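Local coordinates for protein lysine cyclodeaminase (Streptomyces pristinaespiralis, PDB 5YU3) that catalyses the deaminating ring closure of L-lysine, and probably of related diamino acids such as L-ornithine, with the help of bound NAD, at residues A12-A17 / E317-R322; G96-Y101 / V115-L120; A129-A134 / S158-L163. All blocks are in the same frame, centred on the assembly; numbering follows the deposited sequence.

How the contacts relate
Helix 8-18, just after the first strand 3-6, meets its partner in contact 1 only some 300 residues later, so contact 1 closes a loop spanning almost the whole chain and brings this N-terminal helix beside the end of helix 305-321. Both other contacts fall within that loop. Contact 2 closes first, joining strand 94-102 of the mixed sheet to the start of helix 115-133; contact 3 follows in series, joining the far end of the same helix to the end of helix 148-160 beside the parallel sheet. Helix 115-133 thus runs from the mixed sheet to the parallel one. Contacts 1 and 2 touch directly, Val15 CG1 lying 4.2 Å from Leu116 CD2.

Contact 1: A12-A17 / E317-R322; sequences AEVVAA and EAAAER
Val14 and Ala17 of helix 8-18 pack against the last turn of helix 305-321, a helix-helix contact that brings together N- and C-terminal parts of the chain in this ornithine cyclodeaminase/mu-crystallin family member. The nearest CA atoms are those of Val14 and Ala318, 6.6 Å apart, a close approach made possible by the small alanines on the later helix.

The apolar part centres on Val14. Its CG1 stands opposite the backbone N (chi1 166°), and the two methyls are divided between consecutive alanines: CG1 of Val14 meets the CB of Ala318 at 3.8 Å, while CG2 lies more loosely near Ala319, 4.4 Å from its CB. Ala319 also touches Trp4 and Leu6 of strand 3-6, so the alanine-rich turn is packed between the N-terminal helix and an inner strand of the mixed sheet. On another face of helix 8-18, Ala12 and Val15 meet Leu343 of the second subunit.

Nearer the surface a charged side chain joins in. No hydrogen bond links the segments; instead the side chain of Arg322, extended from CG to NE, runs back toward helix 8-18. Its guanidinium makes a long ion pair with the preceding residue, NH1 of Arg322 lying 3.9 Å from OE1 of Glu321, and Ala318 O lies in plane at the edge of the group. The methyl of Ala17 approaches the guanidinium obliquely, its CB 3.8 Å from NE of Arg322 and 4.1 Å from NH2 of the same arginine.

Contact 2: G96-Y101 / V115-L120; sequences GTVARY and VLLTAL
Leu117, on the first turns of helix 115-133, reaches tip to tip toward Val98 of strand 94-102. Its CB leaves the helix toward the strand but stays 5.0 Å from Val98 CG2, too far to pack. At the next step CG stands anti to the backbone N (chi1 178°), which carries the branch point onward, to 4.6 Å from that methyl. The contact itself is made at the end: CD1 and CD2 of Leu117 both lie 4.1 Å from Val98 CG2, so the valine methyl faces the fork of the leucine. Val98 offers this methyl, not CG1, because CG2 stands beside its own backbone N and anti to the carbonyl carbon.

A second, mostly backbone approach lies where strand and helix come closest, with the CA atoms of Gly96 and Val115 5.7 Å apart. CG2 of Val115 comes within 4.0 Å of the Gly96 N, a buried amide that has no hydrogen-bond partner. The Gly96 O to Val115 N distance of 3.7 Å is no hydrogen bond; the Val115 amide is instead bound by Asp113 OD1, and that of Leu116 by OD2 of the same aspartate.

Thr118, the residue after Leu117, touches both NAD and proline, and its OG1 is hydrogen-bonded to Lys77, another residue of the proline pocket. The side chain of Leu117 is itself about 8 Å from the bound proline. Val98 lies on Thr75 and Lys77 of strand 73-81, Leu117 on Met112 of strand 108-113, and helix 305-321 covers the pair through Met312 on Val98 and Ala311 on Leu117.

Contact 3: A129-A134 / S158-L163; sequences ASRLLA and SLVLPL
Leu161 points its CD1 methyl at Ser130, in the last turn of helix 115-133, and at Ala134, just past its end. Its CB leaves the backbone across the line of approach, but CG, anti to the carbonyl carbon (chi1 -62°), turns the chain so that its end comes nearer. CD1 of Leu161 then lies 4.2 Å from CB of Ala134. The same Leu161 CD1 is 4.4 Å from Ser130 CB, and both CB atoms are directed at segment 158-163. The serine presents its methylene to the leucine, while its hydroxyl is engaged by Ser126 O and by Asn231 of strand 229-232.

The second pair is turned differently. Val160 directs its CB at the helix, where the aliphatic part of Arg131 runs alongside, and CD of Arg131 stands 4.3 Å from CB of Val160. The arginine then bends at chi3 (43°), and its NH2 makes a weak hydrogen bond to Thr32 of helix 20-39. All the contacts are apolar and loose, with no hydrogen bond across.

Just beyond Leu161 the chain makes an inverse gamma turn centred on Pro162, leading toward strand 165-169. The arrangement thus packs helix 115-133 against the end of helix 148-160, which links the neighbouring parallel strands 140-144 and 165-169, consistent with the first beta-alpha-beta crossover of a Rossmann-type NAD-binding domain.

Contact 1: A12-A17 / E317-R322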
loop_
_atom_site.group_PDB
_atom_site.type_symbol
_atom_site.label_atom_id
_atom_site.label_comp_id
_atom_site.label_asym_id
_atom_site.label_seq_id
_atom_site.Cartn_x
_atom_site.Cartn_y
_atom_site.Cartn_z
ATOM N N ALA A 12 22.923 -3.523 5.073
ATOM C CA ALA A 12 23.960 -3.791 6.069
ATOM C C ALA A 12 25.283 -3.127 5.694
ATOM O O ALA A 12 25.983 -2.583 6.557
ATOM C CB ALA A 12 24.140 -5.302 6.231
ATOM N N GLU A 13 25.631 -3.138 4.410
ATOM C CA GLU A 13 26.904 -2.553 4.009
ATOM C C GLU A 13 26.867 -1.038 4.095
ATOM O O GLU A 13 27.886 -0.416 4.410
ATOM C CB GLU A 13 27.279 -3.016 2.603
ATOM C CG GLU A 13 27.664 -4.493 2.552
ATOM C CD GLU A 13 28.908 -4.785 3.367
ATOM O OE1 GLU A 13 30.020 -4.558 2.843
ATOM O OE2 GLU A 13 28.778 -5.226 4.531
ATOM N N VAL A 14 25.710 -0.421 3.838
ATOM C CA VAL A 14 25.607 1.025 4.008
ATOM C C VAL A 14 25.870 1.406 5.458
ATOM O O VAL A 14 26.656 2.316 5.745
ATOM C CB VAL A 14 24.235 1.538 3.533
ATOM C CG1 VAL A 14 24.018 2.967 4.030
ATOM C CG2 VAL A 14 24.156 1.509 1.999
ATOM N N VAL A 15 25.198 0.736 6.399
ATOM C CA VAL A 15 25.381 1.147 7.787
ATOM C C VAL A 15 26.769 0.751 8.280
ATOM O O VAL A 15 27.353 1.450 9.114
ATOM C CB VAL A 15 24.268 0.589 8.699
ATOM C CG1 VAL A 15 24.297 -0.912 8.737
ATOM C CG2 VAL A 15 24.400 1.165 10.119
ATOM N N ALA A 16 27.329 -0.347 7.768
ATOM C CA ALA A 16 28.686 -0.721 8.171
ATOM C C ALA A 16 29.716 0.292 7.680
ATOM O O ALA A 16 30.623 0.669 8.431
ATOM C CB ALA A 16 29.031 -2.125 7.665
ATOM N N ALA A 17 29.597 0.742 6.422
ATOM C CA ALA A 17 30.584 1.671 5.876
ATOM C C ALA A 17 30.479 3.047 6.521
ATOM O O ALA A 17 31.496 3.683 6.836
ATOM C CB ALA A 17 30.407 1.790 4.361
ATOM N N GLU A 317 21.036 7.688 -1.345
ATOM C CA GLU A 317 22.210 8.507 -1.631
ATOM C C GLU A 317 23.493 7.733 -1.351
ATOM O O GLU A 317 24.420 7.725 -2.173
ATOM C CB GLU A 317 22.167 9.796 -0.808
ATOM C CG GLU A 317 21.141 10.807 -1.304
ATOM C CD GLU A 317 21.020 12.010 -0.391
ATOM O OE1 GLU A 317 21.806 12.102 0.568
ATOM O OE2 GLU A 317 20.128 12.852 -0.629
ATOM N N ALA A 318 23.562 7.077 -0.190
ATOM C CA ALA A 318 24.750 6.295 0.147
ATOM C C ALA A 318 24.902 5.095 -0.779
ATOM O O ALA A 318 26.018 4.772 -1.205
ATOM C CB ALA A 318 24.692 5.847 1.610
ATOM N N ALA A 319 23.791 4.420 -1.101
ATOM C CA ALA A 319 23.860 3.258 -1.984
ATOM C C ALA A 319 24.252 3.655 -3.404
ATOM O O ALA A 319 25.014 2.938 -4.065
ATOM C CB ALA A 319 22.519 2.522 -1.985
ATOM N N ALA A 320 23.736 4.786 -3.896
ATOM C CA ALA A 320 24.090 5.233 -5.241
ATOM C C ALA A 320 25.568 5.593 -5.329
ATOM O O ALA A 320 26.241 5.258 -6.312
ATOM C CB ALA A 320 23.229 6.430 -5.642
ATOM N N GLU A 321 26.073 6.295 -4.311
ATOM C CA GLU A 321 27.488 6.642 -4.218
ATOM C C GLU A 321 28.378 5.410 -4.337
ATOM O O GLU A 321 29.453 5.462 -4.950
ATOM C CB GLU A 321 27.715 7.331 -2.874
ATOM C CG GLU A 321 28.900 8.242 -2.749
ATOM C CD GLU A 321 29.113 8.628 -1.298
ATOM O OE1 GLU A 321 28.104 8.929 -0.615
ATOM O OE2 GLU A 321 30.273 8.598 -0.832
ATOM N N ARG A 322 27.951 4.300 -3.741
ATOM C CA ARG A 322 28.743 3.080 -3.658
ATOM C C ARG A 322 28.326 2.031 -4.673
ATOM O O ARG A 322 28.845 0.909 -4.635
ATOM C CB ARG A 322 28.646 2.500 -2.248
ATOM C CG ARG A 322 29.217 3.436 -1.203
ATOM C CD ARG A 322 28.861 3.014 0.220
ATOM N NE ARG A 322 29.803 3.636 1.150
ATOM C CZ ARG A 322 29.674 4.865 1.620
ATOM N NH1 ARG A 322 28.620 5.607 1.271
ATOM N NH2 ARG A 322 30.593 5.354 2.444
#

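Contact 2: G96-Y101 / V115-L120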
loop_
_atom_site.group_PDB
_atom_site.type_symbol
_atom_site.label_atom_id
_atom_site.label_comp_id
_atom_site.label_asym_id
_atom_site.label_seq_id
_atom_site.Cartn_x
_atom_site.Cartn_y
_atom_site.Cartn_z
ATOM N N GLY A 96 8.883 -4.700 7.844
ATOM C CA GLY A 96 8.356 -3.926 6.734
ATOM C C GLY A 96 9.369 -3.696 5.631
ATOM O O GLY A 96 10.535 -4.089 5.727
ATOM N N THR A 97 8.894 -3.032 4.577
ATOM C CA THR A 97 9.681 -2.708 3.393
ATOM C C THR A 97 9.235 -1.344 2.877
ATOM O O THR A 97 8.120 -0.897 3.150
ATOM C CB THR A 97 9.516 -3.786 2.306
ATOM O OG1 THR A 97 8.160 -4.231 2.290
ATOM C CG2 THR A 97 10.411 -4.996 2.591
ATOM N N VAL A 98 10.113 -0.669 2.133
ATOM C CA VAL A 98 9.829 0.670 1.626
ATOM C C VAL A 98 10.078 0.670 0.126
ATOM O O VAL A 98 11.160 0.276 -0.323
ATOM C CB VAL A 98 10.683 1.761 2.303
ATOM C CG1 VAL A 98 10.067 3.141 2.059
ATOM C CG2 VAL A 98 10.824 1.498 3.809
ATOM N N ALA A 99 9.083 1.114 -0.644
ATOM C CA ALA A 99 9.196 1.174 -2.096
ATOM C C ALA A 99 9.102 2.615 -2.582
ATOM O O ALA A 99 8.483 3.472 -1.941
ATOM C CB ALA A 99 8.103 0.324 -2.776
ATOM N N ARG A 100 9.716 2.877 -3.736
ATOM C CA ARG A 100 9.619 4.169 -4.391
ATOM C C ARG A 100 9.097 3.961 -5.808
ATOM O O ARG A 100 9.504 3.013 -6.487
ATOM C CB ARG A 100 10.977 4.878 -4.424
ATOM C CG ARG A 100 10.908 6.263 -5.035
ATOM C CD ARG A 100 12.182 7.039 -4.796
ATOM N NE ARG A 100 12.289 7.460 -3.402
ATOM C CZ ARG A 100 13.152 8.370 -2.967
ATOM N NH1 ARG A 100 13.976 8.950 -3.821
ATOM N NH2 ARG A 100 13.185 8.698 -1.673
ATOM N N TYR A 101 8.174 4.829 -6.225
ATOM C CA TYR A 101 7.517 4.775 -7.528
ATOM C C TYR A 101 7.712 6.101 -8.249
ATOM O O TYR A 101 7.604 7.165 -7.639
ATOM C CB TYR A 101 6.002 4.487 -7.377
ATOM C CG TYR A 101 5.718 3.187 -6.670
ATOM C CD1 TYR A 101 5.703 3.120 -5.280
ATOM C CD2 TYR A 101 5.493 2.013 -7.392
ATOM C CE1 TYR A 101 5.468 1.937 -4.632
ATOM C CE2 TYR A 101 5.251 0.815 -6.746
ATOM C CZ TYR A 101 5.243 0.785 -5.363
ATOM O OH TYR A 101 5.011 -0.391 -4.698
ATOM N N VAL A 115 12.947 -2.526 8.091
ATOM C CA VAL A 115 13.157 -2.809 9.518
ATOM C C VAL A 115 14.167 -1.834 10.123
ATOM O O VAL A 115 13.871 -1.133 11.105
ATOM C CB VAL A 115 13.604 -4.266 9.727
ATOM C CG1 VAL A 115 13.969 -4.500 11.201
ATOM C CG2 VAL A 115 12.517 -5.237 9.297
ATOM N N LEU A 116 15.389 -1.799 9.571
ATOM C CA LEU A 116 16.403 -0.883 10.095
ATOM C C LEU A 116 15.979 0.571 9.910
ATOM O O LEU A 116 16.066 1.375 10.843
ATOM C CB LEU A 116 17.757 -1.134 9.424
ATOM C CG LEU A 116 18.889 -0.189 9.845
ATOM C CD1 LEU A 116 19.142 -0.281 11.342
ATOM C CD2 LEU A 116 20.177 -0.480 9.041
ATOM N N LEU A 117 15.538 0.926 8.699
ATOM C CA LEU A 117 15.095 2.287 8.407
ATOM C C LEU A 117 14.031 2.769 9.399
ATOM O O LEU A 117 14.078 3.921 9.849
ATOM C CB LEU A 117 14.567 2.349 6.964
ATOM C CG LEU A 117 13.991 3.639 6.379
ATOM C CD1 LEU A 117 14.155 3.647 4.859
ATOM C CD2 LEU A 117 12.508 3.811 6.726
ATOM N N THR A 118 13.053 1.919 9.720
ATOM C CA THR A 118 11.997 2.330 10.652
ATOM C C THR A 118 12.593 2.638 12.022
ATOM O O THR A 118 12.294 3.674 12.632
ATOM C CB THR A 118 10.912 1.246 10.771
ATOM O OG1 THR A 118 10.210 1.116 9.522
ATOM C CG2 THR A 118 9.883 1.607 11.870
ATOM N N ALA A 119 13.473 1.758 12.503
ATOM C CA ALA A 119 14.098 1.978 13.807
ATOM C C ALA A 119 14.925 3.255 13.805
ATOM O O ALA A 119 14.913 4.012 14.782
ATOM C CB ALA A 119 14.958 0.767 14.187
ATOM N N LEU A 120 15.644 3.522 12.705
ATOM C CA LEU A 120 16.469 4.720 12.620
ATOM C C LEU A 120 15.622 5.985 12.655
ATOM O O LEU A 120 15.912 6.909 13.425
ATOM C CB LEU A 120 17.318 4.692 11.345
ATOM C CG LEU A 120 18.388 3.596 11.332
ATOM C CD1 LEU A 120 19.132 3.581 9.985
ATOM C CD2 LEU A 120 19.372 3.768 12.482
#

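Contact 3: A129-A134 / S158-L163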
loop_
_atom_site.group_PDB
_atom_site.type_symbol
_atom_site.label_atom_id
_atom_site.label_comp_id
_atom_site.label_asym_id
_atom_site.label_seq_id
_atom_site.Cartn_x
_atom_site.Cartn_y
_atom_site.Cartn_z
ATOM N N ALA A 129 12.480 15.945 18.515
ATOM C CA ALA A 129 11.550 16.497 19.502
ATOM C C ALA A 129 12.245 16.790 20.820
ATOM O O ALA A 129 11.931 17.786 21.484
ATOM C CB ALA A 129 10.391 15.534 19.751
ATOM N N SER A 130 13.166 15.914 21.232
ATOM C CA SER A 130 13.799 16.072 22.538
ATOM C C SER A 130 14.819 17.200 22.534
ATOM O O SER A 130 15.036 17.843 23.568
ATOM C CB SER A 130 14.451 14.762 22.970
ATOM O OG SER A 130 13.502 13.718 23.089
ATOM N N ARG A 131 15.458 17.461 21.393
ATOM C CA ARG A 131 16.304 18.640 21.304
ATOM C C ARG A 131 15.498 19.902 21.584
ATOM O O ARG A 131 15.992 20.835 22.232
ATOM C CB ARG A 131 16.959 18.701 19.922
ATOM C CG ARG A 131 18.294 19.396 19.893
ATOM C CD ARG A 131 19.071 18.927 18.675
ATOM N NE ARG A 131 18.183 18.874 17.520
ATOM C CZ ARG A 131 18.580 18.603 16.281
ATOM N NH1 ARG A 131 19.868 18.347 16.035
ATOM N NH2 ARG A 131 17.686 18.585 15.293
ATOM N N LEU A 132 14.246 19.939 21.123
ATOM C CA LEU A 132 13.399 21.110 21.328
ATOM C C LEU A 132 12.829 21.187 22.742
ATOM O O LEU A 132 12.626 22.295 23.257
ATOM C CB LEU A 132 12.240 21.111 20.325
ATOM C CG LEU A 132 12.546 21.562 18.888
ATOM C CD1 LEU A 132 11.574 20.915 17.915
ATOM C CD2 LEU A 132 12.492 23.076 18.770
ATOM N N LEU A 133 12.541 20.043 23.376
ATOM C CA LEU A 133 11.674 20.026 24.552
ATOM C C LEU A 133 12.276 19.385 25.793
ATOM O O LEU A 133 11.665 19.478 26.869
ATOM C CB LEU A 133 10.353 19.305 24.220
ATOM C CG LEU A 133 9.467 20.033 23.204
ATOM C CD1 LEU A 133 8.294 19.168 22.758
ATOM C CD2 LEU A 133 8.966 21.345 23.793
ATOM N N ALA A 134 13.414 18.713 25.694
ATOM C CA ALA A 134 14.093 18.239 26.890
ATOM C C ALA A 134 15.161 19.244 27.304
ATOM O O ALA A 134 15.679 20.006 26.481
ATOM C CB ALA A 134 14.738 16.867 26.657
ATOM N N SER A 158 21.188 9.722 22.786
ATOM C CA SER A 158 22.565 9.877 23.248
ATOM C C SER A 158 23.397 10.747 22.313
ATOM O O SER A 158 24.435 11.265 22.740
ATOM C CB SER A 158 23.233 8.505 23.433
ATOM O OG SER A 158 23.674 7.965 22.184
ATOM N N LEU A 159 22.969 10.941 21.055
ATOM C CA LEU A 159 23.711 11.818 20.159
ATOM C C LEU A 159 23.316 13.276 20.296
ATOM O O LEU A 159 24.055 14.145 19.820
ATOM C CB LEU A 159 23.521 11.405 18.687
ATOM C CG LEU A 159 23.871 9.955 18.353
ATOM C CD1 LEU A 159 23.534 9.676 16.904
ATOM C CD2 LEU A 159 25.344 9.649 18.624
ATOM N N VAL A 160 22.164 13.574 20.897
ATOM C CA VAL A 160 21.701 14.954 20.987
ATOM C C VAL A 160 21.629 15.466 22.419
ATOM O O VAL A 160 21.456 16.683 22.612
ATOM C CB VAL A 160 20.337 15.135 20.286
ATOM C CG1 VAL A 160 20.462 14.767 18.791
ATOM C CG2 VAL A 160 19.288 14.279 20.946
ATOM N N LEU A 161 21.746 14.594 23.418
ATOM C CA LEU A 161 21.741 14.978 24.821
ATOM C C LEU A 161 22.913 14.337 25.551
ATOM O O LEU A 161 23.344 13.234 25.199
ATOM C CB LEU A 161 20.434 14.559 25.514
ATOM C CG LEU A 161 19.140 15.180 24.989
ATOM C CD1 LEU A 161 17.939 14.441 25.573
ATOM C CD2 LEU A 161 19.109 16.693 25.278
ATOM N N PRO A 162 23.434 14.997 26.591
ATOM C CA PRO A 162 24.605 14.475 27.320
ATOM C C PRO A 162 24.245 13.380 28.317
ATOM O O PRO A 162 24.518 13.473 29.522
ATOM C CB PRO A 162 25.153 15.738 27.990
ATOM C CG PRO A 162 23.803 16.575 28.218
ATOM C CD PRO A 162 23.037 16.327 27.181
ATOM N N LEU A 163 23.639 12.311 27.806
ATOM C CA LEU A 163 23.126 11.245 28.654
ATOM C C LEU A 163 24.266 10.485 29.309
ATOM O O LEU A 163 25.234 10.096 28.647
ATOM C CB LEU A 163 22.264 10.278 27.843
ATOM C CG LEU A 163 20.991 10.843 27.212
ATOM C CD1 LEU A 163 20.211 9.721 26.551
ATOM C CD2 LEU A 163 20.120 11.549 28.249
#